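Single-strand DNA-binding protein (Agrobacterium tumefaciens, PDB 3BTP) binds single-stranded DNA whatever its sequence, leaving double-stranded DNA unbound, and mediates nuclear uptake of the transferred T-DNA strand during plant transformation. Local coordinates at residues 149-154 with 258-263; 163-168 with 197-202; 307-310 with 314-317. All coordinates share one frame; numbering follows the deposited sequence.

Contact 1. Residues 149-154 with 258-263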
ATOM      1  N   CYS A 149      -8.240 -15.720 -15.946  1.00 24.99           N
ATOM      2  CA  CYS A 149      -7.502 -14.801 -15.074  1.00 24.93           C
ATOM      3  C   CYS A 149      -7.518 -15.288 -13.576  1.00 24.42           C
ATOM      4  O   CYS A 149      -8.549 -15.239 -12.903  1.00 24.97           O
ATOM      5  CB  CYS A 149      -8.001 -13.344 -15.191  1.00 23.04           C
ATOM      6  SG  CYS A 149      -6.890 -12.242 -14.290  1.00 27.68           S
ATOM      7  N   ARG A 150      -6.380 -15.774 -13.071  1.00 23.64           N
ATOM      8  CA  ARG A 150      -6.297 -16.255 -11.688  1.00 22.08           C
ATOM      9  C   ARG A 150      -5.911 -15.126 -10.692  1.00 21.48           C
ATOM     10  O   ARG A 150      -4.854 -14.491 -10.815  1.00 21.31           O
ATOM     11  CB  ARG A 150      -5.279 -17.409 -11.601  1.00 21.13           C
ATOM     12  CG  ARG A 150      -5.548 -18.602 -12.540  1.00 21.19           C
ATOM     13  CD  ARG A 150      -4.627 -19.819 -12.171  1.00 22.50           C
ATOM     14  NE  ARG A 150      -3.185 -19.511 -12.210  1.00 20.65           N
ATOM     15  CZ  ARG A 150      -2.375 -19.540 -13.288  1.00 23.35           C
ATOM     16  NH1 ARG A 150      -2.845 -19.889 -14.487  1.00 17.18           N
ATOM     17  NH2 ARG A 150      -1.058 -19.261 -13.151  1.00 19.10           N
ATOM     18  N   LEU A 151      -6.747 -14.885  -9.698  1.00 20.86           N
ATOM     19  CA  LEU A 151      -6.473 -13.792  -8.761  1.00 20.40           C
ATOM     20  C   LEU A 151      -6.047 -14.410  -7.418  1.00 20.75           C
ATOM     21  O   LEU A 151      -6.766 -15.239  -6.929  1.00 18.82           O
ATOM     22  CB  LEU A 151      -7.710 -12.875  -8.634  1.00 19.60           C
ATOM     23  CG  LEU A 151      -8.076 -11.957  -9.830  1.00 20.19           C
ATOM     24  CD1 LEU A 151      -9.293 -11.055  -9.563  1.00 16.05           C
ATOM     25  CD2 LEU A 151      -6.900 -10.996 -10.269  1.00 18.99           C
ATOM     26  N   TYR A 152      -4.833 -14.076  -6.909  1.00 20.39           N
ATOM     27  CA  TYR A 152      -4.309 -14.627  -5.628  1.00 20.32           C
ATOM     28  C   TYR A 152      -4.461 -13.587  -4.487  1.00 19.54           C
ATOM     29  O   TYR A 152      -4.034 -12.447  -4.651  1.00 19.01           O
ATOM     30  CB  TYR A 152      -2.844 -14.981  -5.787  1.00 20.44           C
ATOM     31  CG  TYR A 152      -2.585 -15.906  -6.930  1.00 21.11           C
ATOM     32  CD1 TYR A 152      -2.689 -17.287  -6.751  1.00 22.01           C
ATOM     33  CD2 TYR A 152      -2.282 -15.414  -8.209  1.00 22.88           C
ATOM     34  CE1 TYR A 152      -2.497 -18.145  -7.800  1.00 21.76           C
ATOM     35  CE2 TYR A 152      -2.084 -16.268  -9.280  1.00 20.22           C
ATOM     36  CZ  TYR A 152      -2.170 -17.634  -9.051  1.00 21.42           C
ATOM     37  OH  TYR A 152      -1.926 -18.511 -10.060  1.00 23.77           O
ATOM     38  N   ARG A 153      -5.057 -13.972  -3.377  1.00 18.51           N
ATOM     39  CA  ARG A 153      -5.276 -13.081  -2.233  1.00 20.11           C
ATOM     40  C   ARG A 153      -3.911 -12.899  -1.532  1.00 21.64           C
ATOM     41  O   ARG A 153      -3.194 -13.875  -1.339  1.00 21.73           O
ATOM     42  CB  ARG A 153      -6.258 -13.717  -1.263  1.00 18.45           C
ATOM     43  CG  ARG A 153      -6.786 -12.749  -0.180  1.00 19.60           C
ATOM     44  CD  ARG A 153      -7.528 -13.517   0.974  1.00 20.68           C
ATOM     45  NE  ARG A 153      -7.989 -12.569   2.014  1.00 19.92           N
ATOM     46  CZ  ARG A 153      -9.070 -11.782   1.929  1.00 23.91           C
ATOM     47  NH1 ARG A 153      -9.895 -11.840   0.872  1.00 22.45           N
ATOM     48  NH2 ARG A 153      -9.365 -10.946   2.935  1.00 24.84           N
ATOM     49  N   ASP A 154      -3.511 -11.660  -1.210  1.00 23.19           N
ATOM     50  CA  ASP A 154      -2.276 -11.429  -0.449  1.00 22.86           C
ATOM     51  C   ASP A 154      -2.626 -11.326   1.037  1.00 23.15           C
ATOM     52  O   ASP A 154      -3.760 -11.623   1.408  1.00 22.19           O
ATOM     53  CB  ASP A 154      -1.455 -10.234  -0.970  1.00 22.45           C
ATOM     54  CG  ASP A 154      -2.028  -8.837  -0.581  1.00 23.63           C
ATOM     55  OD1 ASP A 154      -3.052  -8.739   0.145  1.00 27.07           O
ATOM     56  OD2 ASP A 154      -1.456  -7.806  -1.083  1.00 24.03           O
ATOM     57  N   SER A 258      -4.867  -7.832 -17.369  1.00 31.92           N
ATOM     58  CA  SER A 258      -4.958  -6.537 -18.006  1.00 33.12           C
ATOM     59  C   SER A 258      -6.257  -6.246 -18.739  1.00 34.47           C
ATOM     60  O   SER A 258      -6.257  -5.414 -19.633  1.00 36.83           O
ATOM     61  CB  SER A 258      -3.666  -6.199 -18.788  1.00 33.57           C
ATOM     62  OG  SER A 258      -2.758  -5.499 -17.839  1.00 34.97           O
ATOM     63  N   LEU A 259      -7.364  -6.876 -18.316  1.00 33.97           N
ATOM     64  CA  LEU A 259      -8.665  -6.713 -18.924  1.00 34.10           C
ATOM     65  C   LEU A 259      -9.833  -6.791 -17.969  1.00 34.33           C
ATOM     66  O   LEU A 259     -10.928  -7.088 -18.429  1.00 38.00           O
ATOM     67  CB  LEU A 259      -8.932  -7.771 -20.052  1.00 34.35           C
ATOM     68  CG  LEU A 259      -8.241  -7.660 -21.444  1.00 35.76           C
ATOM     69  CD1 LEU A 259      -8.778  -8.683 -22.525  1.00 37.30           C
ATOM     70  CD2 LEU A 259      -8.301  -6.255 -22.023  1.00 31.37           C
ATOM     71  N   LEU A 260      -9.676  -6.481 -16.691  1.00 32.30           N
ATOM     72  CA  LEU A 260     -10.714  -6.725 -15.704  1.00 30.54           C
ATOM     73  C   LEU A 260     -11.481  -5.453 -15.497  1.00 29.43           C
ATOM     74  O   LEU A 260     -11.006  -4.379 -15.863  1.00 30.26           O
ATOM     75  CB  LEU A 260     -10.118  -7.132 -14.345  1.00 30.99           C
ATOM     76  CG  LEU A 260      -9.164  -8.318 -14.258  1.00 31.43           C
ATOM     77  CD1 LEU A 260      -8.087  -8.231 -13.032  1.00 30.46           C
ATOM     78  CD2 LEU A 260      -9.973  -9.631 -14.347  1.00 25.80           C
ATOM     79  N   PRO A 261     -12.646  -5.550 -14.860  1.00 28.47           N
ATOM     80  CA  PRO A 261     -13.420  -4.338 -14.527  1.00 27.41           C
ATOM     81  C   PRO A 261     -12.811  -3.588 -13.336  1.00 25.94           C
ATOM     82  O   PRO A 261     -11.833  -4.057 -12.721  1.00 27.17           O
ATOM     83  CB  PRO A 261     -14.841  -4.859 -14.190  1.00 27.35           C
ATOM     84  CG  PRO A 261     -14.818  -6.309 -14.389  1.00 29.98           C
ATOM     85  CD  PRO A 261     -13.329  -6.774 -14.418  1.00 27.88           C
ATOM     86  N   ASP A 262     -13.366  -2.419 -13.074  1.00 23.32           N
ATOM     87  CA  ASP A 262     -12.886  -1.478 -12.126  1.00 21.61           C
ATOM     88  C   ASP A 262     -13.064  -2.060 -10.693  1.00 22.09           C
ATOM     89  O   ASP A 262     -12.222  -1.847  -9.809  1.00 21.91           O
ATOM     90  CB  ASP A 262     -13.773  -0.217 -12.229  1.00 21.34           C
ATOM     91  CG  ASP A 262     -13.844   0.387 -13.666  1.00 23.49           C
ATOM     92  OD1 ASP A 262     -12.933   0.165 -14.473  1.00 21.99           O
ATOM     93  OD2 ASP A 262     -14.824   1.113 -14.002  1.00 25.09           O
ATOM     94  N   ILE A 263     -14.194  -2.737 -10.463  1.00 21.99           N
ATOM     95  CA  ILE A 263     -14.711  -2.992  -9.117  1.00 21.45           C
ATOM     96  C   ILE A 263     -14.967  -4.470  -9.045  1.00 22.14           C
ATOM     97  O   ILE A 263     -15.570  -5.039  -9.921  1.00 22.47           O
ATOM     98  CB  ILE A 263     -15.986  -2.203  -8.809  1.00 21.01           C
ATOM     99  CG1 ILE A 263     -15.728  -0.675  -8.766  1.00 20.80           C
ATOM    100  CG2 ILE A 263     -16.600  -2.656  -7.533  1.00 20.36           C
ATOM    101  CD1 ILE A 263     -16.976   0.180  -8.900  1.00 20.47           C
TER
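Leu260 divides its two methyls between Cys149 and Leu151, two residues of the same strand whose side chains leave it on the same face. Its CD2 lies 4.0 Å from Cys149 SG, while its CD1 lies 4.1 Å from Leu151 CD2. These are van der Waals distances, and the contact is apolar throughout: a thiol and three methyl groups, with all three residues buried. The thiol gets there because Cys149 holds SG anti to its backbone N (chi1 -171°), and all three side chains leave their backbones heading across the gap. Leu151 and Leu260 run past one another in opposite directions and touch at their branch ends; the backbones stay apart, the nearest alpha carbons, Cys149 CA and Leu260 CA, being 8.7 Å from each other. Around the contact, Val120 of strand 117-124 touches both Cys149 and Leu151, Phe254 packs on Cys149, and Lys308 lies against Leu260. Backbone bonds from Cys149 to Val120 and from Leu151 to Ile118 fix the strand that presents the two side chains. The intervening Arg150 and the following Tyr152 belong to the other face, where Trp199 and His203 of helix 186-206 receive them. Beyond Leu260 the loop turns into strand 263-266, with a classic beta bulge at Asp262 and Ile263. The arrangement is that of a loop leucine packing on one strand of a four-stranded antiparallel sheet just before its own chain enters a second such sheet.

Contact 2. Residues 163-168 with 197-202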
ATOM      1  N   PRO A 163       1.265 -12.533 -13.417  1.00 20.03           N
ATOM      2  CA  PRO A 163       2.619 -11.966 -13.669  1.00 19.73           C
ATOM      3  C   PRO A 163       3.041 -11.063 -12.509  1.00 19.87           C
ATOM      4  O   PRO A 163       4.219 -11.036 -12.159  1.00 19.69           O
ATOM      5  CB  PRO A 163       2.432 -11.072 -14.895  1.00 19.85           C
ATOM      6  CG  PRO A 163       0.884 -10.917 -15.110  1.00 20.66           C
ATOM      7  CD  PRO A 163       0.242 -12.068 -14.392  1.00 18.71           C
ATOM      8  N   LEU A 164       2.056 -10.403 -11.868  1.00 19.91           N
ATOM      9  CA  LEU A 164       2.291  -9.598 -10.668  1.00 19.01           C
ATOM     10  C   LEU A 164       2.394 -10.381  -9.378  1.00 19.18           C
ATOM     11  O   LEU A 164       3.189 -10.055  -8.577  1.00 20.84           O
ATOM     12  CB  LEU A 164       1.204  -8.505 -10.551  1.00 18.20           C
ATOM     13  CG  LEU A 164       1.107  -7.534 -11.756  1.00 18.54           C
ATOM     14  CD1 LEU A 164       0.025  -6.531 -11.508  1.00 16.43           C
ATOM     15  CD2 LEU A 164       2.370  -6.813 -12.154  1.00 17.48           C
ATOM     16  N   ALA A 165       1.550 -11.385  -9.152  1.00 19.23           N
ATOM     17  CA  ALA A 165       1.727 -12.252  -8.015  1.00 19.52           C
ATOM     18  C   ALA A 165       3.099 -12.880  -7.983  1.00 18.72           C
ATOM     19  O   ALA A 165       3.699 -13.005  -6.915  1.00 19.31           O
ATOM     20  CB  ALA A 165       0.532 -13.403  -7.932  1.00 19.53           C
ATOM     21  N   PHE A 166       3.584 -13.332  -9.146  1.00 19.84           N
ATOM     22  CA  PHE A 166       4.915 -13.921  -9.258  1.00 18.97           C
ATOM     23  C   PHE A 166       6.020 -12.932  -8.833  1.00 21.27           C
ATOM     24  O   PHE A 166       6.868 -13.246  -7.988  1.00 21.78           O
ATOM     25  CB  PHE A 166       5.156 -14.375 -10.696  1.00 17.61           C
ATOM     26  CG  PHE A 166       6.475 -15.162 -10.870  1.00 20.24           C
ATOM     27  CD1 PHE A 166       6.551 -16.524 -10.618  1.00 21.23           C
ATOM     28  CD2 PHE A 166       7.600 -14.546 -11.305  1.00 20.01           C
ATOM     29  CE1 PHE A 166       7.774 -17.204 -10.755  1.00 21.92           C
ATOM     30  CE2 PHE A 166       8.791 -15.231 -11.443  1.00 19.00           C
ATOM     31  CZ  PHE A 166       8.865 -16.548 -11.156  1.00 18.46           C
ATOM     32  N   GLU A 167       6.043 -11.743  -9.439  1.00 21.57           N
ATOM     33  CA  GLU A 167       7.093 -10.751  -9.109  1.00 23.77           C
ATOM     34  C   GLU A 167       6.979 -10.226  -7.679  1.00 24.17           C
ATOM     35  O   GLU A 167       7.972  -9.752  -7.110  1.00 26.78           O
ATOM     36  CB  GLU A 167       7.151  -9.599 -10.151  1.00 22.13           C
ATOM     37  CG  GLU A 167       7.802 -10.126 -11.484  1.00 26.57           C
ATOM     38  CD  GLU A 167       9.267 -10.656 -11.265  1.00 27.42           C
ATOM     39  OE1 GLU A 167       9.861 -10.390 -10.182  1.00 31.36           O
ATOM     40  OE2 GLU A 167       9.857 -11.294 -12.150  1.00 26.44           O
ATOM     41  N   ARG A 168       5.799 -10.300  -7.097  1.00 23.59           N
ATOM     42  CA  ARG A 168       5.611  -9.888  -5.697  1.00 24.71           C
ATOM     43  C   ARG A 168       6.303 -10.839  -4.700  1.00 24.26           C
ATOM     44  O   ARG A 168       6.531 -10.477  -3.540  1.00 24.11           O
ATOM     45  CB  ARG A 168       4.102  -9.706  -5.390  1.00 23.66           C
ATOM     46  CG  ARG A 168       3.651  -9.701  -3.908  1.00 26.24           C
ATOM     47  CD  ARG A 168       3.657  -8.283  -3.439  1.00 28.43           C
ATOM     48  NE  ARG A 168       3.519  -7.945  -1.994  1.00 25.68           N
ATOM     49  CZ  ARG A 168       4.514  -7.956  -1.123  1.00 24.73           C
ATOM     50  NH1 ARG A 168       5.707  -8.455  -1.445  1.00 22.26           N
ATOM     51  NH2 ARG A 168       4.308  -7.493   0.086  1.00 27.30           N
ATOM     52  N   GLU A 197      10.453 -21.520  -7.570  1.00 27.26           N
ATOM     53  CA  GLU A 197      10.214 -22.587  -6.585  1.00 28.51           C
ATOM     54  C   GLU A 197       9.172 -22.230  -5.539  1.00 26.98           C
ATOM     55  O   GLU A 197       8.428 -23.043  -5.122  1.00 27.20           O
ATOM     56  CB  GLU A 197      11.479 -22.991  -5.872  1.00 30.03           C
ATOM     57  CG  GLU A 197      12.734 -22.681  -6.571  1.00 38.25           C
ATOM     58  CD  GLU A 197      13.852 -23.552  -6.032  1.00 49.42           C
ATOM     59  OE1 GLU A 197      14.190 -23.388  -4.806  1.00 52.03           O
ATOM     60  OE2 GLU A 197      14.333 -24.425  -6.828  1.00 50.86           O
ATOM     61  N   VAL A 198       9.143 -20.986  -5.090  1.00 27.38           N
ATOM     62  CA  VAL A 198       8.081 -20.521  -4.210  1.00 26.12           C
ATOM     63  C   VAL A 198       6.754 -20.652  -4.945  1.00 25.96           C
ATOM     64  O   VAL A 198       5.794 -21.183  -4.410  1.00 26.21           O
ATOM     65  CB  VAL A 198       8.377 -19.090  -3.767  1.00 26.20           C
ATOM     66  CG1 VAL A 198       7.308 -18.583  -2.835  1.00 24.56           C
ATOM     67  CG2 VAL A 198       9.758 -19.115  -3.075  1.00 29.40           C
ATOM     68  N   TRP A 199       6.726 -20.183  -6.184  1.00 24.23           N
ATOM     69  CA  TRP A 199       5.499 -20.142  -6.976  1.00 23.96           C
ATOM     70  C   TRP A 199       4.942 -21.556  -7.177  1.00 24.52           C
ATOM     71  O   TRP A 199       3.765 -21.815  -6.912  1.00 25.28           O
ATOM     72  CB  TRP A 199       5.900 -19.540  -8.337  1.00 22.66           C
ATOM     73  CG  TRP A 199       4.853 -19.569  -9.384  1.00 22.75           C
ATOM     74  CD1 TRP A 199       4.750 -20.450 -10.438  1.00 19.32           C
ATOM     75  CD2 TRP A 199       3.773 -18.631  -9.530  1.00 19.96           C
ATOM     76  NE1 TRP A 199       3.678 -20.129 -11.199  1.00 20.21           N
ATOM     77  CE2 TRP A 199       3.055 -19.015 -10.680  1.00 19.67           C
ATOM     78  CE3 TRP A 199       3.388 -17.469  -8.835  1.00 19.66           C
ATOM     79  CZ2 TRP A 199       1.968 -18.279 -11.160  1.00 19.16           C
ATOM     80  CZ3 TRP A 199       2.270 -16.754  -9.286  1.00 20.36           C
ATOM     81  CH2 TRP A 199       1.593 -17.150 -10.444  1.00 21.76           C
ATOM     82  N   ASN A 200       5.791 -22.458  -7.682  1.00 26.18           N
ATOM     83  CA  ASN A 200       5.483 -23.910  -7.863  1.00 28.15           C
ATOM     84  C   ASN A 200       5.007 -24.643  -6.623  1.00 28.51           C
ATOM     85  O   ASN A 200       3.996 -25.388  -6.637  1.00 30.45           O
ATOM     86  CB  ASN A 200       6.680 -24.615  -8.482  1.00 27.40           C
ATOM     87  CG  ASN A 200       6.749 -24.366  -9.949  1.00 31.25           C
ATOM     88  OD1 ASN A 200       7.747 -24.664 -10.603  1.00 32.31           O
ATOM     89  ND2 ASN A 200       5.652 -23.800 -10.504  1.00 29.94           N
ATOM     90  N   ARG A 201       5.703 -24.412  -5.530  1.00 29.88           N
ATOM     91  CA  ARG A 201       5.285 -25.001  -4.249  1.00 30.92           C
ATOM     92  C   ARG A 201       3.947 -24.409  -3.775  1.00 30.06           C
ATOM     93  O   ARG A 201       3.109 -25.130  -3.262  1.00 31.67           O
ATOM     94  CB  ARG A 201       6.398 -24.843  -3.193  1.00 30.65           C
ATOM     95  CG  ARG A 201       6.075 -25.334  -1.757  1.00 30.94           C
ATOM     96  CD  ARG A 201       6.836 -24.494  -0.684  1.00 34.49           C
ATOM     97  NE  ARG A 201       8.258 -24.361  -1.010  1.00 46.15           N
ATOM     98  CZ  ARG A 201       9.027 -23.273  -0.837  1.00 50.35           C
ATOM     99  NH1 ARG A 201       8.573 -22.131  -0.288  1.00 50.20           N
ATOM    100  NH2 ARG A 201      10.292 -23.330  -1.239  1.00 52.49           N
ATOM    101  N   ALA A 202       3.750 -23.108  -3.915  1.00 29.01           N
ATOM    102  CA  ALA A 202       2.450 -22.500  -3.583  1.00 28.67           C
ATOM    103  C   ALA A 202       1.275 -23.047  -4.456  1.00 27.93           C
ATOM    104  O   ALA A 202       0.207 -23.305  -3.956  1.00 28.43           O
ATOM    105  CB  ALA A 202       2.545 -20.926  -3.626  1.00 28.84           C
TER
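Trp199 NE1 gives its hydrogen to the backbone oxygen of Thr211, a bond that fixes the indole from its pyrrole side while one of its faces receives Phe166. The two aromatic side chains cross at about a right angle. Phe166 turns its edge to that face, its CD1 lying 3.7 Å from Trp199 CD2 and much the same distance from Trp199 CG. The phenyl ring and the five-membered ring have centroids 5.2 Å apart and planes inclined at 74°, a T-shaped stack in which CD1 sits off-centre, toward the indole rim. Both side chains hold CG anti to their backbone N (chi1 -173° for Phe166, 172° for Trp199), which extends each ring into the space between its helix and the other. This is helix-to-helix packing: the short helix 162-167 is set against the long helix 186-206, and the alpha carbons of Phe166 and Trp199 come within 6.7 Å. The benzene half of the indole reaches on to the short helix itself, where Trp199 CZ3 lies 3.7 Å from Phe166 N. At that end Ala165 CB meets the indole at its edge, 4.0 Å from Trp199 CZ3, its small methyl fitting beside the ring rather than over it. More aromatic rings surround the pair: Phe192 meets Phe166, and His203 and Tyr152 meet Trp199. Outside this contact, Arg168 forms a salt bridge with an acidic side chain on the chain of another protein.

Contact 3. Residues 307-310 with 314-317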
ATOM      1  N   LEU A 307     -10.855  -2.480  -5.675  1.00 24.01           N
ATOM      2  CA  LEU A 307     -10.766  -1.424  -6.677  1.00 23.86           C
ATOM      3  C   LEU A 307      -9.455  -1.668  -7.464  1.00 22.03           C
ATOM      4  O   LEU A 307      -8.361  -1.783  -6.893  1.00 21.96           O
ATOM      5  CB  LEU A 307     -10.789  -0.109  -5.937  1.00 23.01           C
ATOM      6  CG  LEU A 307     -12.082   0.607  -5.545  1.00 27.19           C
ATOM      7  CD1 LEU A 307     -13.368  -0.073  -5.842  1.00 22.41           C
ATOM      8  CD2 LEU A 307     -12.027   1.016  -4.136  1.00 28.69           C
ATOM      9  N   LYS A 308      -9.607  -1.794  -8.763  1.00 20.86           N
ATOM     10  CA  LYS A 308      -8.516  -2.091  -9.663  1.00 21.24           C
ATOM     11  C   LYS A 308      -7.480  -0.994  -9.857  1.00 20.81           C
ATOM     12  O   LYS A 308      -7.804   0.187 -10.014  1.00 21.05           O
ATOM     13  CB  LYS A 308      -9.070  -2.414 -11.026  1.00 21.06           C
ATOM     14  CG  LYS A 308      -8.018  -3.086 -11.781  1.00 21.85           C
ATOM     15  CD  LYS A 308      -8.507  -3.719 -13.041  1.00 30.53           C
ATOM     16  CE  LYS A 308      -7.870  -3.010 -14.199  1.00 34.66           C
ATOM     17  NZ  LYS A 308      -7.512  -4.149 -15.146  1.00 37.76           N
ATOM     18  N   SER A 309      -6.247  -1.425  -9.869  1.00 18.98           N
ATOM     19  CA  SER A 309      -5.136  -0.575 -10.136  1.00 19.61           C
ATOM     20  C   SER A 309      -4.853  -0.619 -11.663  1.00 19.35           C
ATOM     21  O   SER A 309      -5.271  -1.574 -12.356  1.00 17.47           O
ATOM     22  CB  SER A 309      -3.967  -1.086  -9.250  1.00 19.46           C
ATOM     23  OG  SER A 309      -2.742  -0.597  -9.685  1.00 21.20           O
ATOM     24  N   LYS A 310      -4.200   0.394 -12.214  1.00 17.90           N
ATOM     25  CA  LYS A 310      -3.758   0.299 -13.652  1.00 18.66           C
ATOM     26  C   LYS A 310      -2.897  -0.900 -13.991  1.00 17.91           C
ATOM     27  O   LYS A 310      -2.798  -1.311 -15.161  1.00 18.35           O
ATOM     28  CB  LYS A 310      -3.031   1.559 -14.107  1.00 18.77           C
ATOM     29  CG  LYS A 310      -4.006   2.735 -14.166  1.00 22.72           C
ATOM     30  CD  LYS A 310      -3.279   4.062 -14.086  1.00 27.29           C
ATOM     31  CE  LYS A 310      -4.208   5.055 -13.377  1.00 35.34           C
ATOM     32  NZ  LYS A 310      -5.207   5.577 -14.395  1.00 39.46           N
ATOM     33  N   MET A 314      -6.192  -5.770  -7.826  1.00 16.56           N
ATOM     34  CA  MET A 314      -7.436  -5.375  -7.185  1.00 16.64           C
ATOM     35  C   MET A 314      -7.196  -5.174  -5.718  1.00 16.83           C
ATOM     36  O   MET A 314      -7.175  -6.131  -4.932  1.00 16.15           O
ATOM     37  CB  MET A 314      -8.455  -6.499  -7.415  1.00 18.37           C
ATOM     38  CG  MET A 314      -8.582  -6.800  -8.850  1.00 22.57           C
ATOM     39  SD  MET A 314      -9.999  -6.109  -9.702  1.00 32.13           S
ATOM     40  CE  MET A 314     -10.520  -4.925  -8.748  1.00  8.89           C
ATOM     41  N   HIS A 315      -7.003  -3.910  -5.339  1.00 17.30           N
ATOM     42  CA  HIS A 315      -6.738  -3.544  -3.985  1.00 16.53           C
ATOM     43  C   HIS A 315      -8.031  -3.469  -3.197  1.00 17.95           C
ATOM     44  O   HIS A 315      -9.040  -2.879  -3.666  1.00 18.48           O
ATOM     45  CB  HIS A 315      -6.005  -2.203  -3.872  1.00 16.68           C
ATOM     46  CG  HIS A 315      -4.624  -2.182  -4.460  1.00 15.84           C
ATOM     47  ND1 HIS A 315      -3.499  -2.640  -3.777  1.00 19.90           N
ATOM     48  CD2 HIS A 315      -4.175  -1.713  -5.640  1.00 12.60           C
ATOM     49  CE1 HIS A 315      -2.423  -2.477  -4.535  1.00 15.96           C
ATOM     50  NE2 HIS A 315      -2.807  -1.905  -5.666  1.00 19.62           N
ATOM     51  N   ASP A 316      -8.009  -4.110  -2.019  1.00 18.43           N
ATOM     52  CA  ASP A 316      -9.054  -3.985  -1.061  1.00 18.22           C
ATOM     53  C   ASP A 316      -9.164  -2.517  -0.685  1.00 18.65           C
ATOM     54  O   ASP A 316      -8.169  -1.830  -0.419  1.00 16.91           O
ATOM     55  CB  ASP A 316      -8.761  -4.793   0.192  1.00 18.20           C
ATOM     56  CG  ASP A 316      -9.978  -4.861   1.131  1.00 21.04           C
ATOM     57  OD1 ASP A 316     -10.983  -5.608   0.818  1.00 22.87           O
ATOM     58  OD2 ASP A 316      -9.944  -4.143   2.150  1.00 22.94           O
ATOM     59  N   SER A 317     -10.418  -2.063  -0.638  1.00 20.72           N
ATOM     60  CA  SER A 317     -10.808  -0.681  -0.300  1.00 21.42           C
ATOM     61  C   SER A 317     -10.284  -0.212   1.095  1.00 21.91           C
ATOM     62  O   SER A 317      -9.749   0.915   1.233  1.00 23.12           O
ATOM     63  CB  SER A 317     -12.351  -0.593  -0.424  1.00 20.24           C
ATOM     64  OG  SER A 317     -12.967  -1.120   0.752  1.00 23.31           O
TER
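Leu307 and His315 are joined by two backbone bonds, as a hydrogen-bonded antiparallel pair. Leu307 N to His315 O is short and nearly straight, 2.7 Å with an angle of 170° at the hydrogen. The return bond, His315 N to Leu307 O, is 3.0 Å long and more bent (142°). The next rung, Lys308 with Met314, is a non-hydrogen-bonded pair with the CA atoms of the two residues only 4.3 Å apart. Here the methionine folds back across the partner strand: chi2 of -101° swings the thioether over Lys308, and the terminal methyl, Met314 CE, rests 3.7 Å from Lys308 CB, the two side chains crossing obliquely. The imidazole of His315 takes Ser309 at its edge, with Ser309 CB 3.7 Å from His315 CD2. Farther along, Leu307 CD2 touches Ser317 CB at 4.1 Å, and Phe288 of helix 288-299 packs against both residues. Around these groups, Arg331 of helix 327-335 packs on Ser309 and His315, while Ser309 OG and His315 NE2 each hydrogen-bond to an acidic side chain on the chain of another protein. Asp316, salt-bridged to Lys306, occupies the N-cap of helix 317-323. The whole is a beta hairpin whose second strand, last in its own antiparallel sheet, is bonded through Met314 to Tyr159 of strand 159-160 and passes directly into a helix.

In the fold
The three contacts lie in the part of the chain that precedes the eight-stranded barrel. Contact 2 is nested within the loop closed by contact 1; contact 3 follows both. The centres of contacts 1 and 3 are about 8 Å apart, and Asp262 O probably hydrogen-bonds to Lys308 N. The centres of contacts 1 and 2 are about 16 Å apart, but Tyr152 and Arg150 bridge the gap by packing on Ala165 and Trp199. Contacts 2 and 3, about 20 Å apart between centres, do not touch, yet residues of both meet another protein's chain. Together the contacts tie the two four-stranded sheets and helices 162-167 and 186-206 into one continuous body.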